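Side-chain contacts in GH127 beta-L-arabinofuranoside (Geobacillus stearothermophilus, PDB 4QK0), which probably hydrolyses beta-L-arabinofuranosides, as a family 127 glycoside hydrolase from a Geobacillus bacterium: residues Trp82-Ala87 and Leu198-Glu203; Thr92-Glu97 and Arg156-Arg161. All coordinates share one frame; numbering follows the deposited sequence.

Contact 1 and contact 2 lie on the same side of the chain's centre, with their own centres about 13 Å apart. The segments of contact 2 fall, in sequence, inside the loop that contact 1 closes. Helix 140-158 is the common element: it supplies Glu149 beside the charged pair of contact 1 and ends in contact 2. Direct packing also joins them, with Ala87 O 3.2 Å from Ala157 CB. Contact 1 is centred about 16 Å from the chain centre and contact 2 about 24 Å, so a partly buried ionic contact gives way to a surface one. Both join helices within the helical catalytic domain.

Contact 1: residues Trp82-Ala87 and Leu198-Glu203; sequences WLEAVA and LLKLYE
Glu84 and Lys200 meet through their charged ends alone, with OE2 of Glu84 3.9 Å from NZ of Lys200. The distance makes this a long salt bridge, and no direct hydrogen bond joins the pair. The backbones stay well apart: the nearest CA atoms, those of Glu84 and Lys200, are separated by 12.8 Å, and only 35 Å² is buried in total. Glu84 spans its part of the gap by holding CG anti to the backbone N (chi1 -171°) and continuing extended to the carboxylate. Lys200 instead bends at chi2, chi3 and chi4, and the two side chains cross at roughly a right angle.

Each charge has a second ionic partner on another helix. Lys200 NZ also forms a salt bridge with Glu149 OE2, while Glu84 OE1 pairs with Arg419 NH1. With two cationic and two carboxylate groups linked in this way, the like charges of Glu84 and Glu149, whose side chains touch, are probably offset by their mates.

Hydrogen bonding adds a local hold, because Glu84 OE2 is bonded to Tyr88 OH one turn further along its own helix. That oxygen therefore serves the tyrosine and the long lysine contact together.

Apolar packing is directed elsewhere: Leu83 rests on Ala150 and Phe163, and Leu201 on Ile148 and Leu164. Helix 140-158 thus touches both helix 76-92 and helix 194-205, helix 162-177 packs on both as well, and helix 22-42 lies against Trp82, Ala85 and Val86, an all-helical setting consistent with the (alpha/alpha)6 barrel of six-hairpin glycosidases.

Contact 2: residues Thr92-Glu97 and Arg156-Arg161; sequences TKRDPE and RATGKR
The guanidinium of Arg94 lies against Thr158 at the end of helix 140-158, with the methyl CG2 over one of its faces. The two side chains cross at about a right angle, and NH1 of Arg94 comes 4.0 Å from CB of Thr158. Bends at chi2 (-58°) and chi3 carry the arginine tip across, although its CB does not head for the other segment. Arg94 NH2 also approaches Ala157 O to 3.4 Å, but obliquely and at too poor an angle for a hydrogen bond.

Thr158 is fixed by its other branch. Its OG1 sits between the backbone N and the carbonyl carbon (chi1 64°), where it accepts from Lys160 N at 3.1 Å with an angle of 159°, an ST turn, and is also bonded to Tyr154 O. A valine here would probably keep a methyl near Arg94 but leave Lys160 N without its acceptor and Tyr154 O without this bond, disturbing the turn through Gly159, whose positive phi marks the helix exit.

Across the contact, NH1 of Arg94 and NZ of Lys160 are 5.2 Å apart. Both form salt bridges with Glu99 OE2, and Lys160 has a second one with Asp103. Only 103 Å² is buried; Arg94 offers packing over the Thr158 methyl and probably a weak electrostatic attraction to Ala157 O, while the ionic link between the segments probably runs through the shared carboxylate of Glu99.

Contact 1: residues Trp82-Ala87 and Leu198-Glu203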
# COMPACT_ATOMS: atom_id res chain seq x y z
N TRP A 82 14.66 -5.08 -30.13
CA TRP A 82 14.16 -6.10 -31.05
C TRP A 82 15.35 -6.62 -31.91
O TRP A 82 15.56 -7.85 -32.04
CB TRP A 82 13.00 -5.55 -31.92
CG TRP A 82 12.40 -6.51 -32.89
CD1 TRP A 82 11.34 -7.35 -32.68
CD2 TRP A 82 12.83 -6.76 -34.23
NE1 TRP A 82 11.10 -8.10 -33.80
CE2 TRP A 82 11.98 -7.74 -34.77
CE3 TRP A 82 13.83 -6.22 -35.04
CZ2 TRP A 82 12.12 -8.21 -36.07
CZ3 TRP A 82 13.94 -6.68 -36.35
CH2 TRP A 82 13.09 -7.66 -36.85
N LEU A 83 16.18 -5.70 -32.42
CA LEU A 83 17.39 -6.12 -33.19
C LEU A 83 18.34 -7.01 -32.37
O LEU A 83 18.85 -8.00 -32.86
CB LEU A 83 18.15 -4.93 -33.71
CG LEU A 83 17.45 -4.17 -34.86
CD1 LEU A 83 18.12 -2.84 -35.09
CD2 LEU A 83 17.46 -4.99 -36.13
N GLU A 84 18.51 -6.67 -31.10
CA GLU A 84 19.40 -7.42 -30.25
C GLU A 84 18.91 -8.82 -30.07
O GLU A 84 19.67 -9.80 -30.16
CB GLU A 84 19.62 -6.74 -28.91
CG GLU A 84 20.74 -7.43 -28.11
CD GLU A 84 20.88 -6.97 -26.65
OE1 GLU A 84 20.37 -5.89 -26.32
OE2 GLU A 84 21.55 -7.68 -25.86
N ALA A 85 17.63 -8.97 -29.79
CA ALA A 85 17.08 -10.33 -29.68
C ALA A 85 17.19 -11.12 -31.00
O ALA A 85 17.44 -12.32 -30.99
CB ALA A 85 15.63 -10.27 -29.27
N VAL A 86 16.93 -10.44 -32.10
CA VAL A 86 16.98 -11.09 -33.42
C VAL A 86 18.39 -11.62 -33.68
O VAL A 86 18.55 -12.75 -34.08
CB VAL A 86 16.53 -10.10 -34.52
CG1 VAL A 86 17.04 -10.51 -35.88
CG2 VAL A 86 15.01 -9.99 -34.55
N ALA A 87 19.40 -10.80 -33.37
CA ALA A 87 20.81 -11.23 -33.37
C ALA A 87 21.03 -12.53 -32.67
O ALA A 87 21.64 -13.46 -33.23
CB ALA A 87 21.69 -10.17 -32.76
N LEU A 198 28.87 0.55 -23.62
CA LEU A 198 30.24 0.91 -23.97
C LEU A 198 31.26 -0.16 -23.62
O LEU A 198 32.18 -0.38 -24.38
CB LEU A 198 30.64 2.24 -23.33
CG LEU A 198 30.00 3.45 -23.98
CD1 LEU A 198 30.25 4.73 -23.20
CD2 LEU A 198 30.49 3.62 -25.42
N LEU A 199 31.09 -0.87 -22.52
CA LEU A 199 31.99 -2.00 -22.23
C LEU A 199 31.89 -3.05 -23.30
O LEU A 199 32.87 -3.67 -23.65
CB LEU A 199 31.70 -2.68 -20.88
CG LEU A 199 31.78 -1.83 -19.63
CD1 LEU A 199 31.61 -2.69 -18.37
CD2 LEU A 199 33.13 -1.14 -19.59
N LYS A 200 30.69 -3.35 -23.75
CA LYS A 200 30.54 -4.38 -24.75
C LYS A 200 31.19 -3.93 -26.04
O LYS A 200 31.76 -4.72 -26.78
CB LYS A 200 29.05 -4.73 -24.92
CG LYS A 200 28.57 -5.91 -24.04
CD LYS A 200 27.18 -5.76 -23.43
CE LYS A 200 26.31 -7.03 -23.45
NZ LYS A 200 25.09 -6.90 -24.36
N LEU A 201 31.03 -2.66 -26.36
CA LEU A 201 31.56 -2.14 -27.58
C LEU A 201 33.12 -2.21 -27.53
O LEU A 201 33.78 -2.51 -28.53
CB LEU A 201 31.14 -0.70 -27.77
CG LEU A 201 31.51 -0.04 -29.10
CD1 LEU A 201 30.89 -0.76 -30.28
CD2 LEU A 201 31.09 1.42 -29.10
N TYR A 202 33.67 -1.91 -26.35
CA TYR A 202 35.09 -2.07 -26.11
C TYR A 202 35.56 -3.52 -26.33
O TYR A 202 36.55 -3.73 -26.98
CB TYR A 202 35.46 -1.59 -24.73
CG TYR A 202 36.85 -2.01 -24.34
CD1 TYR A 202 37.98 -1.39 -24.92
CD2 TYR A 202 37.04 -3.02 -23.43
CE1 TYR A 202 39.27 -1.79 -24.57
CE2 TYR A 202 38.33 -3.44 -23.09
CZ TYR A 202 39.44 -2.83 -23.67
OH TYR A 202 40.68 -3.26 -23.30
N GLU A 203 34.80 -4.48 -25.82
CA GLU A 203 35.19 -5.87 -25.90
C GLU A 203 35.25 -6.32 -27.32
O GLU A 203 36.02 -7.17 -27.66
CB GLU A 203 34.21 -6.78 -25.19
CG GLU A 203 34.34 -6.78 -23.69
CD GLU A 203 33.06 -7.22 -22.93
OE1 GLU A 203 31.99 -7.54 -23.52
OE2 GLU A 203 33.16 -7.23 -21.70

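Contact 2: residues Thr92-Glu97 and Arg156-Arg161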
# COMPACT_ATOMS: atom_id res chain seq x y z
N THR A 92 21.43 -19.13 -33.27
CA THR A 92 21.00 -20.51 -33.02
C THR A 92 20.13 -21.07 -34.16
O THR A 92 19.66 -22.18 -34.07
CB THR A 92 20.23 -20.65 -31.68
OG1 THR A 92 18.98 -19.94 -31.73
CG2 THR A 92 21.06 -20.15 -30.51
N LYS A 93 19.89 -20.29 -35.20
CA LYS A 93 19.17 -20.78 -36.37
C LYS A 93 19.12 -19.67 -37.40
O LYS A 93 18.44 -18.64 -37.21
CB LYS A 93 17.74 -21.20 -36.02
CG LYS A 93 17.00 -21.80 -37.22
CD LYS A 93 15.53 -22.06 -36.94
CE LYS A 93 14.74 -21.58 -38.20
NZ LYS A 93 14.11 -22.68 -38.98
N ARG A 94 19.86 -19.86 -38.49
CA ARG A 94 19.87 -18.84 -39.54
C ARG A 94 18.50 -18.78 -40.19
O ARG A 94 17.76 -19.77 -40.25
CB ARG A 94 21.00 -19.05 -40.57
CG ARG A 94 22.43 -18.96 -40.00
CD ARG A 94 22.75 -17.63 -39.30
NE ARG A 94 23.16 -16.50 -40.15
CZ ARG A 94 24.40 -16.00 -40.21
NH1 ARG A 94 24.67 -14.96 -41.00
NH2 ARG A 94 25.38 -16.53 -39.48
N ASP A 95 18.11 -17.58 -40.56
CA ASP A 95 16.83 -17.33 -41.16
C ASP A 95 17.06 -16.12 -42.05
O ASP A 95 17.22 -14.99 -41.56
CB ASP A 95 15.74 -17.05 -40.11
CG ASP A 95 14.39 -16.70 -40.76
OD1 ASP A 95 14.33 -16.46 -41.98
OD2 ASP A 95 13.38 -16.69 -40.06
N PRO A 96 17.19 -16.38 -43.36
CA PRO A 96 17.56 -15.31 -44.26
C PRO A 96 16.53 -14.21 -44.32
O PRO A 96 16.90 -13.08 -44.56
CB PRO A 96 17.69 -16.03 -45.64
CG PRO A 96 17.25 -17.44 -45.42
CD PRO A 96 17.36 -17.72 -43.95
N GLU A 97 15.26 -14.53 -44.09
CA GLU A 97 14.23 -13.48 -44.10
C GLU A 97 14.31 -12.58 -42.93
O GLU A 97 14.24 -11.39 -43.09
CB GLU A 97 12.83 -14.02 -44.09
CG GLU A 97 12.53 -14.56 -45.45
CD GLU A 97 11.26 -13.95 -45.95
OE1 GLU A 97 10.24 -14.22 -45.28
OE2 GLU A 97 11.31 -13.21 -46.97
N ARG A 156 28.51 -10.17 -33.72
CA ARG A 156 28.94 -11.47 -33.21
C ARG A 156 28.15 -12.56 -33.82
O ARG A 156 28.68 -13.64 -34.01
CB ARG A 156 28.83 -11.57 -31.67
CG ARG A 156 29.80 -10.64 -30.99
CD ARG A 156 29.87 -10.76 -29.48
NE ARG A 156 31.28 -10.54 -29.20
CZ ARG A 156 31.77 -9.87 -28.17
NH1 ARG A 156 30.96 -9.35 -27.26
NH2 ARG A 156 33.10 -9.75 -28.08
N ALA A 157 26.89 -12.29 -34.14
CA ALA A 157 26.02 -13.34 -34.70
C ALA A 157 26.19 -13.55 -36.19
O ALA A 157 26.02 -14.65 -36.67
CB ALA A 157 24.54 -13.01 -34.44
N THR A 158 26.35 -12.46 -36.93
CA THR A 158 26.30 -12.56 -38.37
C THR A 158 27.61 -12.25 -39.06
O THR A 158 27.74 -12.51 -40.25
CB THR A 158 25.28 -11.58 -38.96
OG1 THR A 158 25.70 -10.23 -38.69
CG2 THR A 158 23.91 -11.84 -38.41
N GLY A 159 28.56 -11.66 -38.36
CA GLY A 159 29.82 -11.18 -39.01
C GLY A 159 29.65 -9.86 -39.73
O GLY A 159 30.61 -9.27 -40.17
N LYS A 160 28.42 -9.36 -39.83
CA LYS A 160 28.18 -8.10 -40.54
C LYS A 160 28.41 -6.89 -39.65
O LYS A 160 27.72 -6.72 -38.66
CB LYS A 160 26.75 -8.07 -41.11
CG LYS A 160 26.49 -9.20 -42.09
CD LYS A 160 25.05 -9.24 -42.52
CE LYS A 160 24.86 -10.37 -43.51
NZ LYS A 160 23.40 -10.63 -43.68
N ARG A 161 29.28 -6.01 -40.11
CA ARG A 161 29.84 -4.91 -39.37
C ARG A 161 29.12 -3.59 -39.56
O ARG A 161 29.45 -2.60 -38.89
CB ARG A 161 31.24 -4.60 -40.01
CG ARG A 161 32.50 -5.06 -39.34
CD ARG A 161 33.67 -4.13 -39.65
NE ARG A 161 34.53 -4.13 -38.47
CZ ARG A 161 34.42 -3.27 -37.46
NH1 ARG A 161 33.54 -2.29 -37.51
NH2 ARG A 161 35.22 -3.37 -36.40